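IPT/TIG domain-containing protein (Bacteroides thetaiotaomicron, PDB 3TC9) is of unconfirmed function but probably serves as an auxiliary nutrient-binding protein, joining an immunoglobulin-like IPT/TIG domain to a six-bladed beta-propeller. Local coordinates at residues R182-W186 with C228-T233. Residues are numbered along the deposited sequence; the frame is centred on the assembly and turned at random.
With EDO (1,2-ethanediol), chain U.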
loop_
_atom_site.group_PDB
_atom_site.type_symbol
_atom_site.label_atom_id
_atom_site.label_comp_id
_atom_site.label_asym_id
_atom_site.label_seq_id
_atom_site.Cartn_x
_atom_site.Cartn_y
_atom_site.Cartn_z
ATOM N N ARG B 182 -15.313 3.119 28.930
ATOM C CA ARG B 182 -14.305 2.186 28.454
ATOM C C ARG B 182 -14.097 2.163 26.951
ATOM O O ARG B 182 -12.957 2.087 26.502
ATOM C CB ARG B 182 -14.667 0.758 28.923
ATOM C CG ARG B 182 -14.728 0.574 30.443
ATOM C CD ARG B 182 -13.409 0.908 31.136
ATOM N NE ARG B 182 -12.304 0.102 30.621
ATOM C CZ ARG B 182 -11.880 -1.033 31.174
ATOM N NH1 ARG B 182 -12.438 -1.489 32.289
ATOM N NH2 ARG B 182 -10.872 -1.701 30.636
ATOM N N THR B 183 -15.180 2.144 26.174
ATOM C CA THR B 183 -15.089 2.027 24.727
ATOM C C THR B 183 -16.077 2.918 24.013
ATOM O O THR B 183 -16.990 3.473 24.623
ATOM C CB THR B 183 -15.316 0.534 24.251
ATOM O OG1 THR B 183 -16.621 0.061 24.602
ATOM C CG2 THR B 183 -14.235 -0.442 24.720
ATOM N N ILE B 184 -15.855 3.011 22.681
ATOM C CA ILE B 184 -16.640 3.673 21.647
ATOM C C ILE B 184 -16.795 2.724 20.501
ATOM O O ILE B 184 -15.796 2.183 19.997
ATOM C CB ILE B 184 -16.022 5.001 21.091
ATOM C CG1 ILE B 184 -15.421 5.903 22.141
ATOM C CG2 ILE B 184 -16.977 5.750 20.117
ATOM C CD1 ILE B 184 -14.127 6.520 21.679
ATOM N N CYS B 185 -18.025 2.572 20.035
ATOM C CA CYS B 185 -18.296 1.870 18.795
ATOM C C CYS B 185 -19.509 2.530 18.120
ATOM O O CYS B 185 -20.076 3.491 18.657
ATOM C CB CYS B 185 -18.439 0.357 18.952
ATOM S SG CYS B 185 -19.785 -0.181 20.036
ATOM N N TRP B 186 -19.785 2.134 16.886
ATOM C CA TRP B 186 -20.787 2.788 16.065
ATOM C C TRP B 186 -21.781 1.805 15.526
ATOM O O TRP B 186 -21.434 0.649 15.264
ATOM C CB TRP B 186 -20.090 3.498 14.889
ATOM C CG TRP B 186 -19.045 4.493 15.319
ATOM C CD1 TRP B 186 -17.738 4.239 15.636
ATOM C CD2 TRP B 186 -19.233 5.901 15.496
ATOM N NE1 TRP B 186 -17.101 5.404 15.997
ATOM C CE2 TRP B 186 -17.997 6.440 15.925
ATOM C CE3 TRP B 186 -20.330 6.760 15.339
ATOM C CZ2 TRP B 186 -17.831 7.802 16.195
ATOM C CZ3 TRP B 186 -20.157 8.108 15.601
ATOM C CH2 TRP B 186 -18.917 8.616 16.008
ATOM N N CYS B 228 -19.214 -3.880 32.896
ATOM C CA CYS B 228 -18.999 -4.023 31.469
ATOM C C CYS B 228 -17.704 -3.295 31.111
ATOM O O CYS B 228 -17.577 -2.099 31.387
ATOM C CB CYS B 228 -20.193 -3.474 30.701
ATOM S SG CYS B 228 -20.087 -3.706 28.917
ATOM N N ASN B 229 -16.741 -4.010 30.500
ATOM C CA ASN B 229 -15.427 -3.436 30.169
ATOM C C ASN B 229 -15.311 -3.020 28.703
ATOM O O ASN B 229 -14.229 -2.668 28.245
ATOM C CB ASN B 229 -14.308 -4.430 30.519
ATOM C CG ASN B 229 -14.537 -5.157 31.821
ATOM O OD1 ASN B 229 -14.712 -6.360 31.833
ATOM N ND2 ASN B 229 -14.645 -4.432 32.924
ATOM N N GLY B 230 -16.420 -3.022 27.986
ATOM C CA GLY B 230 -16.419 -2.608 26.597
ATOM C C GLY B 230 -17.469 -3.285 25.763
ATOM O O GLY B 230 -17.922 -4.386 26.087
ATOM N N ALA B 231 -17.852 -2.617 24.671
ATOM C CA ALA B 231 -18.817 -3.118 23.706
ATOM C C ALA B 231 -18.276 -2.874 22.298
ATOM O O ALA B 231 -17.390 -2.027 22.109
ATOM C CB ALA B 231 -20.175 -2.458 23.899
ATOM N N GLU B 232 -18.763 -3.644 21.316
ATOM C CA GLU B 232 -18.296 -3.566 19.935
ATOM C C GLU B 232 -19.377 -4.097 18.998
ATOM O O GLU B 232 -19.981 -5.123 19.292
ATOM C CB GLU B 232 -16.987 -4.375 19.797
ATOM C CG GLU B 232 -16.503 -4.698 18.392
ATOM C CD GLU B 232 -15.811 -3.614 17.587
ATOM O OE1 GLU B 232 -16.350 -2.482 17.511
ATOM O OE2 GLU B 232 -14.788 -3.940 16.937
ATOM N N THR B 233 -19.616 -3.398 17.880
ATOM C CA THR B 233 -20.584 -3.827 16.878
ATOM C C THR B 233 -19.900 -4.665 15.804
ATOM O O THR B 233 -18.712 -4.463 15.551
ATOM C CB THR B 233 -21.285 -2.615 16.243
ATOM O OG1 THR B 233 -20.298 -1.665 15.844
ATOM C CG2 THR B 233 -22.303 -1.974 17.158
HETATM C C1 EDO U . -9.982 0.624 28.176
HETATM O O1 EDO U . -11.243 0.613 27.518
HETATM C C2 EDO U . -8.956 0.178 27.147
HETATM O O2 EDO U . -7.995 1.214 26.928
#
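Strands 182-186 and 231-233 run nearly parallel, their axes 18° apart and 6.1 Å at closest approach, with Thr183 set against Gly230 and Cys185 against Glu232. They are the first strands of two successive blades of the six-bladed beta-propeller, each the edge strand of its own four-stranded antiparallel sheet, and across the gap between blades side chains of one segment meet the backbone of the other. Thr183 OG1 thus takes a nearly straight hydrogen bond from Ala231 N (2.9 Å). With chi1 at 62°, the threonine hydroxyl sits between its own backbone N and carbonyl carbon, facing the neighbouring strand, while CG2 rests on Gly230 CA; a beta carbon at Gly230 would run into this methyl and press on the carbonyl oxygen of Asn229. Cys185 SG is turned the same way and packs on Glu232 CA at 3.7 Å; the Glu232 carboxylate reaches back beside Cys185 CB, and its OE2 accepts from Phe277 N. At the other end, Arg182 and Asn229 lie alongside each other, pointing the same way, with Asn229 O 4.0 Å above the guanidinium plane. Arg182 NH1 forms salt bridges with Asp198 OD2 and Glu272; the same Asp198 oxygen is hydrogen-bonded to Asn229 ND2, while Asn229 OD1 accepts from Asn243 ND2. A leucine in place of Arg182 would probably leave Asp198 and Glu272 without their shared cation and Asn229 O without the guanidinium over it. O1 of a 1,2-ethanediol, probably from the crystallisation liquor, receives a weak bond from Arg182 NE and lies doubtfully close to Arg182 O. At the C-terminal end of the two strands, Thr233 OG1 donates to Trp186 O at 2.6 Å, the hydroxyl tilted 21° from the carbonyl plane.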